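Local structure of packaging enzyme P4 (Pseudomonas phage phi13, 4BLP) at residues I73-D78 with A191-M196; E104-V109 with A200-T205; H149-G154 with K161-Q166; R216-G221 with A237-L242; L268-I273 with M280-N285. The protein probably hydrolyses nucleoside triphosphates to drive viral RNA into the procapsid, working as a six-subunit RecA-like packaging helicase. All coordinates share one frame; numbering follows the deposited sequence.

Contact 1: residues I73-D78 with A191-M196; sequences IPLVVD and ADLTEM
L75 meets L193 and T194 through methyl groups alone, and the flat groups of this contact are two carboxylates at the helix start beside them. D192 is the N-cap. Its OD1 takes the N-H of E195 at 3.0 Å from above the carboxylate plane, 46° out of it, while OD2 uses its syn lone pair for OG1 of T194, 2.6 Å away, with a weak bond from T194 N as well. An aspartate suits this place because its short side chain can fold back onto the first-turn amides. The carboxylate of E195 is likewise approached from above its plane, where A191 N lies 2.8 Å from OE1.

This capping bears on the hydrophobic face. With OG1 of T194 tied to D192 (chi1 65°), CG2 is left anti to the carbonyl carbon, where it meets CD2 of L75 at 3.8 Å. The other branch of L75, CD1, rests 4.0 Å from CD2 of L193, which I73 CD1 approaches at 4.3 Å. Branched apolar residues on the strand thus settle against the first turn of the helix.

E195 also forms a salt bridge with R128 of a neighbouring subunit, and P123 of that subunit packs on I73. Strand 73-78 is the middle of a three-stranded antiparallel sheet, between 65-70 and 110-111; F68 and V70 of strand 65-70 touch L75, and V70 also reaches L193 of helix 193-205.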
# COMPACT_ATOMS: atom_id res chain seq x y z
N ILE D 73 -14.85 3.92 7.93
CA ILE D 73 -15.48 5.11 8.54
C ILE D 73 -16.37 4.68 9.69
O ILE D 73 -17.39 4.04 9.45
CB ILE D 73 -16.33 5.89 7.48
CG1 ILE D 73 -15.49 6.32 6.25
CG2 ILE D 73 -17.04 7.11 8.14
CD1 ILE D 73 -16.36 6.50 4.97
N PRO D 74 -16.05 5.08 10.94
CA PRO D 74 -16.95 4.77 12.05
C PRO D 74 -18.10 5.77 12.04
O PRO D 74 -17.90 6.97 11.75
CB PRO D 74 -16.08 4.98 13.29
CG PRO D 74 -15.09 6.06 12.88
CD PRO D 74 -14.89 5.91 11.37
N LEU D 75 -19.29 5.31 12.41
CA LEU D 75 -20.47 6.19 12.46
C LEU D 75 -21.28 5.85 13.69
O LEU D 75 -21.27 4.72 14.17
CB LEU D 75 -21.36 5.94 11.23
CG LEU D 75 -20.78 6.37 9.87
CD1 LEU D 75 -21.65 5.83 8.74
CD2 LEU D 75 -20.66 7.90 9.78
N VAL D 76 -22.00 6.86 14.17
CA VAL D 76 -22.93 6.65 15.27
C VAL D 76 -24.26 7.23 14.87
O VAL D 76 -24.30 8.34 14.31
CB VAL D 76 -22.42 7.29 16.58
CG1 VAL D 76 -23.50 7.22 17.68
CG2 VAL D 76 -21.14 6.60 17.07
N VAL D 77 -25.33 6.52 15.13
CA VAL D 77 -26.67 7.09 15.02
C VAL D 77 -27.17 7.26 16.48
O VAL D 77 -27.00 6.34 17.30
CB VAL D 77 -27.66 6.30 14.12
CG1 VAL D 77 -27.80 4.86 14.59
CG2 VAL D 77 -29.04 7.00 14.09
N ASP D 78 -27.71 8.44 16.81
CA ASP D 78 -28.28 8.63 18.15
C ASP D 78 -29.80 8.56 18.02
O ASP D 78 -30.42 9.41 17.37
CB ASP D 78 -27.81 9.93 18.81
CG ASP D 78 -28.27 9.97 20.29
OD1 ASP D 78 -29.46 10.16 20.53
OD2 ASP D 78 -27.45 9.61 21.18
N ALA D 191 -24.33 17.30 1.54
CA ALA D 191 -22.92 17.32 1.16
C ALA D 191 -22.17 16.02 1.47
O ALA D 191 -21.48 15.50 0.58
CB ALA D 191 -22.23 18.52 1.83
N ASP D 192 -22.19 15.55 2.74
CA ASP D 192 -21.36 14.38 3.11
C ASP D 192 -22.22 13.18 3.49
O ASP D 192 -23.46 13.28 3.53
CB ASP D 192 -20.41 14.73 4.27
CG ASP D 192 -21.08 14.69 5.61
OD1 ASP D 192 -22.13 15.34 5.76
OD2 ASP D 192 -20.56 13.97 6.52
N LEU D 193 -21.57 12.08 3.78
CA LEU D 193 -22.27 10.83 4.14
C LEU D 193 -23.12 11.00 5.43
O LEU D 193 -24.24 10.48 5.49
CB LEU D 193 -21.20 9.75 4.32
CG LEU D 193 -21.69 8.43 4.97
CD1 LEU D 193 -22.61 7.65 4.00
CD2 LEU D 193 -20.46 7.58 5.35
N THR D 194 -22.59 11.72 6.46
CA THR D 194 -23.36 11.83 7.70
C THR D 194 -24.61 12.66 7.50
O THR D 194 -25.68 12.29 8.01
CB THR D 194 -22.52 12.41 8.87
OG1 THR D 194 -22.13 13.77 8.58
CG2 THR D 194 -21.27 11.57 9.16
N GLU D 195 -24.50 13.78 6.75
CA GLU D 195 -25.69 14.61 6.50
C GLU D 195 -26.71 13.80 5.68
O GLU D 195 -27.90 13.86 5.94
CB GLU D 195 -25.28 15.90 5.76
CG GLU D 195 -26.46 16.84 5.58
CD GLU D 195 -26.14 18.09 4.77
OE1 GLU D 195 -25.09 18.11 4.07
OE2 GLU D 195 -26.97 19.01 4.79
N MET D 196 -26.24 13.10 4.65
CA MET D 196 -27.13 12.28 3.82
C MET D 196 -27.91 11.29 4.68
O MET D 196 -29.14 11.25 4.59
CB MET D 196 -26.30 11.53 2.75
CG MET D 196 -27.16 10.69 1.78
SD MET D 196 -27.73 9.10 2.47
CE MET D 196 -26.13 8.25 2.61

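Contact 2: residues E104-V109 with A200-T205; sequences ELIRAV and ALLLAT
L202 is the centre of this contact: its CD1 methyl enters the angle between I106 and V109 and accounts for every close approach. It lies 3.9 Å from CG1 of I106 and 4.1 Å from CG2 of I106, so it touches both branches of the isoleucine, and it is 4.2 Å from CG2 of V109. The chi1 of L202, -77°, sets CG anti to the carbonyl carbon, and the side chain extends from the helix toward its two partners, crossing each at a slant. Leucine suits the role because its fork lies far enough from the backbone to bridge two segments whose nearest CA atoms, those of V109 and L202, are 8.4 Å apart. The beta-branched partners fork at CB instead, so that CG1 and CG2 of I106 and CG2 of V109 are held close to their own backbone.

V109 turns its CB toward the helix and presents CG2, the branch anti to its carbonyl carbon. The polar groups keep away from this seam. On the exposed side of 104-109, R107 pairs with E104 in a salt bridge, NH2 lying 3.1 Å from OE2. On the helix, OG1 of T205 turns back to L201 O at 2.7 Å.

This is plain apolar packing, joining helix 193-205 to the end of the short helix 103-106 and the turn leading to strand 110-111. W98 of helix 95-101 touches both I106 and L202, and L85 of helix 79-91 touches V109 and L202. On another side of helix 193-205, A200 and L203 pack on I172 of strand 170-173.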
# COMPACT_ATOMS: atom_id res chain seq x y z
N GLU D 104 -27.41 22.59 12.35
CA GLU D 104 -26.45 22.29 13.43
C GLU D 104 -26.90 21.14 14.30
O GLU D 104 -26.09 20.25 14.54
CB GLU D 104 -26.18 23.52 14.34
CG GLU D 104 -25.37 24.58 13.64
CD GLU D 104 -23.99 24.15 13.18
OE1 GLU D 104 -23.29 23.43 13.93
OE2 GLU D 104 -23.64 24.48 12.03
N LEU D 105 -28.20 21.11 14.77
CA LEU D 105 -28.68 19.99 15.58
C LEU D 105 -28.64 18.70 14.83
O LEU D 105 -28.46 17.63 15.42
CB LEU D 105 -30.16 20.21 16.04
CG LEU D 105 -30.50 21.30 17.00
CD1 LEU D 105 -31.99 21.27 17.30
CD2 LEU D 105 -29.69 21.21 18.29
N ILE D 106 -28.88 18.76 13.50
CA ILE D 106 -28.94 17.51 12.71
C ILE D 106 -27.58 16.77 12.74
O ILE D 106 -27.56 15.54 12.58
CB ILE D 106 -29.42 17.86 11.28
CG1 ILE D 106 -30.95 18.20 11.35
CG2 ILE D 106 -29.14 16.73 10.25
CD1 ILE D 106 -31.48 19.00 10.07
N ARG D 107 -26.48 17.46 13.04
CA ARG D 107 -25.16 16.77 13.18
C ARG D 107 -25.20 15.73 14.31
O ARG D 107 -24.40 14.80 14.30
CB ARG D 107 -24.08 17.81 13.49
CG ARG D 107 -23.89 18.88 12.39
CD ARG D 107 -22.94 19.96 12.91
NE ARG D 107 -22.91 21.14 12.06
CZ ARG D 107 -22.14 21.28 10.99
NH1 ARG D 107 -21.31 20.31 10.63
NH2 ARG D 107 -22.18 22.39 10.27
N ALA D 108 -26.11 15.92 15.31
CA ALA D 108 -26.24 15.00 16.44
C ALA D 108 -26.88 13.65 16.07
O ALA D 108 -26.78 12.68 16.84
CB ALA D 108 -27.08 15.66 17.52
N VAL D 109 -27.61 13.61 14.94
CA VAL D 109 -28.38 12.42 14.56
C VAL D 109 -27.45 11.32 14.03
O VAL D 109 -27.61 10.17 14.40
CB VAL D 109 -29.49 12.76 13.52
CG1 VAL D 109 -30.25 11.48 13.09
CG2 VAL D 109 -30.46 13.80 14.08
N ALA D 200 -31.93 11.46 5.58
CA ALA D 200 -32.73 10.30 5.15
C ALA D 200 -33.49 9.68 6.32
O ALA D 200 -34.70 9.41 6.19
CB ALA D 200 -31.82 9.25 4.50
N LEU D 201 -32.79 9.42 7.43
CA LEU D 201 -33.44 8.80 8.61
C LEU D 201 -34.51 9.72 9.19
O LEU D 201 -35.56 9.23 9.61
CB LEU D 201 -32.40 8.45 9.68
CG LEU D 201 -31.41 7.34 9.23
CD1 LEU D 201 -30.35 7.11 10.32
CD2 LEU D 201 -32.21 6.01 8.95
N LEU D 202 -34.25 11.03 9.23
CA LEU D 202 -35.26 11.98 9.75
C LEU D 202 -36.53 11.98 8.89
O LEU D 202 -37.65 11.87 9.42
CB LEU D 202 -34.67 13.39 9.84
CG LEU D 202 -33.73 13.60 11.04
CD1 LEU D 202 -32.80 14.85 10.79
CD2 LEU D 202 -34.55 13.81 12.30
N LEU D 203 -36.37 12.08 7.58
CA LEU D 203 -37.50 12.07 6.65
C LEU D 203 -38.27 10.75 6.71
O LEU D 203 -39.48 10.77 6.80
CB LEU D 203 -37.00 12.30 5.23
CG LEU D 203 -36.59 13.75 4.93
CD1 LEU D 203 -35.75 13.79 3.70
CD2 LEU D 203 -37.85 14.70 4.81
N ALA D 204 -37.57 9.61 6.72
CA ALA D 204 -38.25 8.30 6.77
C ALA D 204 -38.99 8.13 8.11
O ALA D 204 -40.13 7.63 8.15
CB ALA D 204 -37.24 7.19 6.55
N THR D 205 -38.37 8.58 9.22
CA THR D 205 -38.99 8.48 10.55
C THR D 205 -40.25 9.36 10.58
O THR D 205 -41.26 8.99 11.24
CB THR D 205 -37.97 8.87 11.65
OG1 THR D 205 -36.89 7.91 11.59
CG2 THR D 205 -38.56 8.83 13.08

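Contact 3: residues H149-G154 with K161-Q166; sequences HVVVGG and KWLNAQ
V151 lies on the strand that leads into the probable Walker A P-loop, and it packs on W162 and L163 of the helix that follows, in the strand-loop-helix unit of P-loop NTPases. Its two methyls divide the work. CG2 is 3.7 Å from CZ3 of W162 and 3.8 Å from CD2 of L163, whereas CG1 lies against the indole alone, 3.9 Å from CE3. W162 CG lies anti to the backbone N (chi1 180°), which carries the indole toward V151. Valine fits a central strand well: both branches sit close to the backbone, and here both can face one helix. The side chains of V151 and L163 run alongside one another, pointing opposite ways.

Q166 also folds back on the tryptophan: NE2 donates to W162 O at 3.1 Å (160° at the hydrogen), with the acceptor in the amide plane. The same nitrogen stands over one face of the indole, offset toward its rim. Beyond the strand, G153 O accepts a bond from K159 NZ, consistent with a P-loop lysine held near its backbone.

Strand 147-152 runs inside the large mixed sheet, between 252-257 and 279-284. V254 and A256 of the first neighbour touch L163, and V283 of the second touches both V151 and W162.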
# COMPACT_ATOMS: atom_id res chain seq x y z
N HIS D 149 -33.63 -0.34 0.29
CA HIS D 149 -34.02 -0.86 -1.03
C HIS D 149 -33.11 -0.18 -2.03
O HIS D 149 -33.13 1.05 -2.11
CB HIS D 149 -35.50 -0.57 -1.36
CG HIS D 149 -35.94 -1.22 -2.64
ND1 HIS D 149 -36.74 -2.35 -2.63
CD2 HIS D 149 -35.63 -0.91 -3.93
CE1 HIS D 149 -36.93 -2.66 -3.91
NE2 HIS D 149 -36.27 -1.84 -4.73
N VAL D 150 -32.32 -0.91 -2.79
CA VAL D 150 -31.45 -0.23 -3.74
C VAL D 150 -31.98 -0.39 -5.16
O VAL D 150 -32.51 -1.45 -5.52
CB VAL D 150 -29.97 -0.68 -3.64
CG1 VAL D 150 -29.40 -0.36 -2.25
CG2 VAL D 150 -29.83 -2.16 -3.95
N VAL D 151 -31.81 0.65 -5.97
CA VAL D 151 -32.21 0.67 -7.37
C VAL D 151 -30.91 0.69 -8.14
O VAL D 151 -30.17 1.65 -8.04
CB VAL D 151 -33.13 1.89 -7.68
CG1 VAL D 151 -33.48 1.96 -9.19
CG2 VAL D 151 -34.39 1.82 -6.81
N VAL D 152 -30.64 -0.39 -8.93
CA VAL D 152 -29.36 -0.60 -9.56
C VAL D 152 -29.44 -0.52 -11.07
O VAL D 152 -30.41 -0.96 -11.66
CB VAL D 152 -28.80 -2.00 -9.12
CG1 VAL D 152 -27.36 -2.19 -9.56
CG2 VAL D 152 -28.87 -2.19 -7.60
N GLY D 153 -28.38 -0.01 -11.68
CA GLY D 153 -28.29 0.04 -13.13
C GLY D 153 -27.10 0.87 -13.53
O GLY D 153 -26.62 1.66 -12.71
N GLY D 154 -26.65 0.72 -14.77
CA GLY D 154 -25.49 1.46 -15.25
C GLY D 154 -25.77 2.90 -15.61
O GLY D 154 -26.87 3.42 -15.40
N LYS D 161 -35.22 8.48 -13.53
CA LYS D 161 -36.49 8.56 -14.24
C LYS D 161 -37.47 7.55 -13.68
O LYS D 161 -38.64 7.88 -13.46
CB LYS D 161 -36.29 8.34 -15.75
CG LYS D 161 -37.53 8.63 -16.58
CD LYS D 161 -37.27 8.50 -18.08
CE LYS D 161 -38.56 8.46 -18.86
NZ LYS D 161 -38.34 8.00 -20.26
N TRP D 162 -37.02 6.29 -13.47
CA TRP D 162 -37.90 5.27 -12.91
C TRP D 162 -38.31 5.67 -11.47
O TRP D 162 -39.47 5.54 -11.11
CB TRP D 162 -37.23 3.89 -12.91
CG TRP D 162 -38.13 2.83 -12.33
CD1 TRP D 162 -39.16 2.21 -12.97
CD2 TRP D 162 -38.13 2.34 -10.98
NE1 TRP D 162 -39.79 1.34 -12.10
CE2 TRP D 162 -39.17 1.39 -10.88
CE3 TRP D 162 -37.32 2.58 -9.84
CZ2 TRP D 162 -39.46 0.71 -9.68
CZ3 TRP D 162 -37.60 1.89 -8.66
CH2 TRP D 162 -38.65 0.97 -8.59
N LEU D 163 -37.35 6.17 -10.67
CA LEU D 163 -37.61 6.58 -9.28
C LEU D 163 -38.64 7.69 -9.21
O LEU D 163 -39.58 7.59 -8.43
CB LEU D 163 -36.31 6.99 -8.56
CG LEU D 163 -35.48 5.82 -8.03
CD1 LEU D 163 -34.06 6.26 -7.69
CD2 LEU D 163 -36.12 5.17 -6.82
N ASN D 164 -38.51 8.70 -10.09
CA ASN D 164 -39.45 9.83 -10.13
C ASN D 164 -40.84 9.37 -10.49
O ASN D 164 -41.82 9.93 -9.99
CB ASN D 164 -38.96 10.90 -11.11
CG ASN D 164 -37.80 11.69 -10.57
OD1 ASN D 164 -37.64 11.86 -9.35
ND2 ASN D 164 -36.95 12.19 -11.46
N ALA D 165 -40.95 8.30 -11.30
CA ALA D 165 -42.22 7.70 -11.71
C ALA D 165 -42.88 6.92 -10.58
O ALA D 165 -44.06 6.59 -10.70
CB ALA D 165 -42.02 6.81 -12.93
N GLN D 166 -42.16 6.64 -9.48
CA GLN D 166 -42.69 5.95 -8.31
C GLN D 166 -43.32 6.96 -7.34
O GLN D 166 -43.74 6.59 -6.25
CB GLN D 166 -41.62 5.11 -7.60
CG GLN D 166 -40.89 4.11 -8.50
CD GLN D 166 -41.83 3.30 -9.34
OE1 GLN D 166 -42.67 2.55 -8.84
NE2 GLN D 166 -41.76 3.49 -10.66

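Contact 4: residues R216-G221 with A237-L242; sequences RNLVFG and AALTSL
L218 joins two helices of the RecA-like core, the short helix 216-221 and the long helix 233-248, by plain apolar packing. Its CB points toward the second helix but is too far back to touch it. CG, turned anti to the backbone N (chi1 -161°), carries the fork outward. From there CD2 does all the touching: it lies 3.9 Å from CD1 of L242, the two leucines meeting end to end, and 4.0 Å from CD2 of L239, which it meets at a slant. L239 and L242 are three residues apart, so their methyls receive a single leucine end from one face of the helix. The other branch, CD1, approaches CD1 of L193 on helix 193-205.

The small A238 is the residue whose CA lies nearest that of L218, and its small side chain probably allows the longer leucines to meet beside it. V70 of strand 65-70 packs on both A238 and L242.

R216 and N217 reach instead to a neighbouring subunit, where R216 NH1 donates to T240 OG1 of that subunit. F220 packs against this arginine: its CE2 stands 3.5 Å above one face of the R216 guanidinium, offset toward the rim, while R216 NH2 lies at the edge of the phenyl ring, in its plane.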
# COMPACT_ATOMS: atom_id res chain seq x y z
N ARG D 216 -23.60 7.07 -5.34
CA ARG D 216 -22.35 7.03 -6.10
C ARG D 216 -21.10 7.33 -5.20
O ARG D 216 -20.07 6.68 -5.39
CB ARG D 216 -22.40 7.91 -7.35
CG ARG D 216 -22.33 9.38 -7.17
CD ARG D 216 -22.79 10.01 -8.49
NE ARG D 216 -21.88 9.78 -9.62
CZ ARG D 216 -21.11 10.73 -10.15
NH1 ARG D 216 -21.12 11.96 -9.65
NH2 ARG D 216 -20.35 10.46 -11.19
N ASN D 217 -21.17 8.26 -4.20
CA ASN D 217 -19.98 8.50 -3.37
C ASN D 217 -19.65 7.29 -2.47
O ASN D 217 -18.49 7.14 -2.10
CB ASN D 217 -20.16 9.75 -2.52
CG ASN D 217 -19.51 10.93 -3.18
OD1 ASN D 217 -19.27 10.93 -4.38
ND2 ASN D 217 -19.14 11.93 -2.39
N LEU D 218 -20.66 6.46 -2.14
CA LEU D 218 -20.40 5.23 -1.39
C LEU D 218 -19.66 4.25 -2.30
O LEU D 218 -18.64 3.65 -1.90
CB LEU D 218 -21.75 4.64 -0.91
CG LEU D 218 -21.65 3.65 0.22
CD1 LEU D 218 -21.30 4.39 1.56
CD2 LEU D 218 -22.99 2.85 0.35
N VAL D 219 -20.13 4.10 -3.56
CA VAL D 219 -19.42 3.23 -4.52
C VAL D 219 -18.00 3.71 -4.73
O VAL D 219 -17.06 2.91 -4.74
CB VAL D 219 -20.18 3.17 -5.88
CG1 VAL D 219 -19.36 2.40 -6.94
CG2 VAL D 219 -21.56 2.58 -5.70
N PHE D 220 -17.82 5.02 -4.91
CA PHE D 220 -16.50 5.55 -5.17
C PHE D 220 -15.58 5.54 -3.94
O PHE D 220 -14.38 5.33 -4.09
CB PHE D 220 -16.62 7.01 -5.68
CG PHE D 220 -17.33 7.21 -7.01
CD1 PHE D 220 -17.55 6.15 -7.88
CD2 PHE D 220 -17.80 8.46 -7.38
CE1 PHE D 220 -18.21 6.35 -9.10
CE2 PHE D 220 -18.45 8.66 -8.60
CZ PHE D 220 -18.61 7.61 -9.46
N GLY D 221 -16.13 5.74 -2.77
CA GLY D 221 -15.34 5.92 -1.57
C GLY D 221 -15.08 4.73 -0.68
O GLY D 221 -14.16 4.79 0.13
N ALA D 237 -20.61 -5.13 2.60
CA ALA D 237 -20.73 -5.05 4.07
C ALA D 237 -21.34 -3.70 4.45
O ALA D 237 -22.15 -3.63 5.39
CB ALA D 237 -19.33 -5.19 4.70
N ALA D 238 -20.96 -2.62 3.74
CA ALA D 238 -21.51 -1.26 4.04
C ALA D 238 -23.00 -1.24 3.78
O ALA D 238 -23.76 -0.66 4.55
CB ALA D 238 -20.82 -0.17 3.19
N LEU D 239 -23.42 -1.84 2.66
CA LEU D 239 -24.87 -1.85 2.36
C LEU D 239 -25.64 -2.65 3.42
O LEU D 239 -26.72 -2.24 3.83
CB LEU D 239 -25.09 -2.48 0.97
CG LEU D 239 -24.64 -1.59 -0.21
CD1 LEU D 239 -24.77 -2.37 -1.52
CD2 LEU D 239 -25.47 -0.26 -0.29
N THR D 240 -25.06 -3.75 3.91
CA THR D 240 -25.75 -4.53 4.99
C THR D 240 -25.78 -3.71 6.27
O THR D 240 -26.77 -3.75 6.99
CB THR D 240 -25.07 -5.89 5.20
OG1 THR D 240 -25.21 -6.61 3.96
CG2 THR D 240 -25.71 -6.70 6.35
N SER D 241 -24.70 -3.00 6.57
CA SER D 241 -24.69 -2.13 7.78
C SER D 241 -25.77 -1.07 7.70
O SER D 241 -26.54 -0.90 8.67
CB SER D 241 -23.31 -1.49 7.97
OG SER D 241 -22.36 -2.50 8.25
N LEU D 242 -25.86 -0.36 6.55
CA LEU D 242 -26.89 0.67 6.40
C LEU D 242 -28.26 0.04 6.41
O LEU D 242 -29.17 0.55 7.08
CB LEU D 242 -26.65 1.42 5.07
CG LEU D 242 -25.36 2.23 5.06
CD1 LEU D 242 -25.11 2.82 3.65
CD2 LEU D 242 -25.45 3.42 6.11

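Contact 5: residues L268-I273 with M280-N285; sequences LVYNNI and MTVVNN
M280 leaves the strand fully extended through chi1 and chi2, then bends at chi3 (88°), which brings its sulfur and terminal methyl against Y270 and I273 of the helix. SD lies 3.4 Å from Y270 O and 3.7 Å from CG2 of I273, while CE is 4.1 Å from CB of Y270. An unbranched, flexible methionine suits this place because it can follow the uneven surface of a helix.

Y270 CG is anti to the carbonyl carbon (chi1 -74°), which extends the ring toward V282. CD2 of the ring is 3.8 Å from CG2 of V282, and CE2 is 3.8 Å from CG1, so both valine methyls lie near the CD2-CE2 bond in an oblique approach, the two side chains roughly perpendicular. The side chain of Y270 also touches residues of the probable P-loop, which places this contact beside the presumed nucleotide site.

Helix and strand run nearly antiparallel, the axes of 268-273 and 280-284 coming within 9.8 Å at 152°, as in a beta-alpha-beta unit: helix 266-274 leads from strand 252-257 to strand 279-284, passing over strand 147-152 between them. V150 and V152 of that strand pack on I273 and Y270, and on the far side of strand 279-284 lies 287-295, whose V289 and S290 touch V282.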
# COMPACT_ATOMS: atom_id res chain seq x y z
N LEU D 268 -23.11 -11.46 -11.06
CA LEU D 268 -22.53 -11.79 -9.77
C LEU D 268 -22.63 -10.60 -8.82
O LEU D 268 -23.02 -10.76 -7.66
CB LEU D 268 -21.05 -12.20 -9.93
CG LEU D 268 -20.66 -13.51 -10.58
CD1 LEU D 268 -19.16 -13.73 -10.38
CD2 LEU D 268 -21.40 -14.70 -9.97
N VAL D 269 -22.25 -9.40 -9.30
CA VAL D 269 -22.30 -8.20 -8.46
C VAL D 269 -23.74 -7.92 -8.02
O VAL D 269 -23.98 -7.64 -6.84
CB VAL D 269 -21.64 -6.99 -9.18
CG1 VAL D 269 -21.84 -5.68 -8.41
CG2 VAL D 269 -20.14 -7.27 -9.36
N TYR D 270 -24.71 -8.01 -8.95
CA TYR D 270 -26.11 -7.73 -8.61
C TYR D 270 -26.61 -8.77 -7.59
O TYR D 270 -27.30 -8.39 -6.66
CB TYR D 270 -26.98 -7.69 -9.87
CG TYR D 270 -26.81 -6.44 -10.73
CD1 TYR D 270 -25.82 -5.50 -10.46
CD2 TYR D 270 -27.63 -6.21 -11.83
CE1 TYR D 270 -25.65 -4.37 -11.27
CE2 TYR D 270 -27.49 -5.06 -12.62
CZ TYR D 270 -26.49 -4.15 -12.35
OH TYR D 270 -26.33 -3.04 -13.14
N ASN D 271 -26.20 -10.06 -7.73
CA ASN D 271 -26.57 -11.07 -6.73
C ASN D 271 -25.99 -10.72 -5.35
O ASN D 271 -26.66 -10.88 -4.34
CB ASN D 271 -26.06 -12.46 -7.14
CG ASN D 271 -26.82 -13.07 -8.28
OD1 ASN D 271 -27.95 -12.66 -8.59
ND2 ASN D 271 -26.23 -14.10 -8.89
N ASN D 272 -24.73 -10.25 -5.32
CA ASN D 272 -24.11 -9.89 -4.03
C ASN D 272 -24.81 -8.70 -3.41
O ASN D 272 -24.97 -8.65 -2.19
CB ASN D 272 -22.61 -9.61 -4.23
CG ASN D 272 -21.80 -10.85 -4.59
OD1 ASN D 272 -22.18 -11.96 -4.29
ND2 ASN D 272 -20.68 -10.70 -5.25
N ILE D 273 -25.25 -7.73 -4.23
CA ILE D 273 -25.99 -6.58 -3.71
C ILE D 273 -27.34 -7.05 -3.14
O ILE D 273 -27.71 -6.68 -2.02
CB ILE D 273 -26.17 -5.48 -4.81
CG1 ILE D 273 -24.83 -4.85 -5.14
CG2 ILE D 273 -27.15 -4.40 -4.33
CD1 ILE D 273 -24.87 -3.85 -6.30
N MET D 280 -34.04 -5.01 -3.83
CA MET D 280 -33.25 -4.51 -4.93
C MET D 280 -34.11 -4.52 -6.19
O MET D 280 -34.79 -5.51 -6.46
CB MET D 280 -32.01 -5.42 -5.16
CG MET D 280 -31.16 -4.96 -6.33
SD MET D 280 -29.69 -5.97 -6.57
CE MET D 280 -30.37 -7.26 -7.65
N THR D 281 -34.05 -3.44 -6.96
CA THR D 281 -34.70 -3.32 -8.28
C THR D 281 -33.63 -3.03 -9.30
O THR D 281 -32.83 -2.10 -9.09
CB THR D 281 -35.78 -2.18 -8.28
OG1 THR D 281 -36.76 -2.47 -7.29
CG2 THR D 281 -36.48 -2.04 -9.65
N VAL D 282 -33.58 -3.82 -10.37
CA VAL D 282 -32.66 -3.59 -11.49
C VAL D 282 -33.46 -2.83 -12.55
O VAL D 282 -34.55 -3.28 -12.95
CB VAL D 282 -32.04 -4.90 -12.07
CG1 VAL D 282 -31.16 -4.58 -13.29
CG2 VAL D 282 -31.25 -5.64 -11.00
N VAL D 283 -32.93 -1.69 -12.99
CA VAL D 283 -33.61 -0.86 -13.99
C VAL D 283 -32.76 -0.74 -15.26
O VAL D 283 -31.54 -0.60 -15.19
CB VAL D 283 -33.96 0.55 -13.38
CG1 VAL D 283 -34.34 1.59 -14.44
CG2 VAL D 283 -35.05 0.44 -12.32
N ASN D 284 -33.42 -0.75 -16.39
CA ASN D 284 -32.81 -0.49 -17.70
C ASN D 284 -33.86 0.18 -18.54
O ASN D 284 -35.03 -0.23 -18.51
CB ASN D 284 -32.25 -1.75 -18.37
CG ASN D 284 -31.41 -1.44 -19.58
OD1 ASN D 284 -30.62 -0.50 -19.58
ND2 ASN D 284 -31.59 -2.20 -20.64
N ASN D 285 -33.45 1.25 -19.24
CA ASN D 285 -34.36 2.07 -20.06
C ASN D 285 -35.56 2.56 -19.20
O ASN D 285 -36.70 2.51 -19.65
CB ASN D 285 -34.85 1.31 -21.33
CG ASN D 285 -33.75 0.73 -22.18
OD1 ASN D 285 -33.76 -0.46 -22.50
ND2 ASN D 285 -32.79 1.55 -22.59

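Overall arrangement
All five contacts lack hydrogen bonds across their segments and are mainly apolar; contact 5 alone brings a sulfur against a backbone carbonyl. Contacts 1 to 4 are buried, whereas contact 5 is only partly so and lies on the other side of the chain's centre from contact 2. Contacts 1 and 2 share helix 193-205 and join it to the antiparallel sheet and to the end of helix 103-106; D78 N probably bonds to V109 O between them. Contacts 3 and 5 pack helices on adjacent strands of the large sheet. Contacts 1, 2 and 4 are aliphatic, while an indole and a phenol ring enter contacts 3 and 5, near the probable P-loop. Contacts 1, 4 and 5 also adjoin neighbouring subunits.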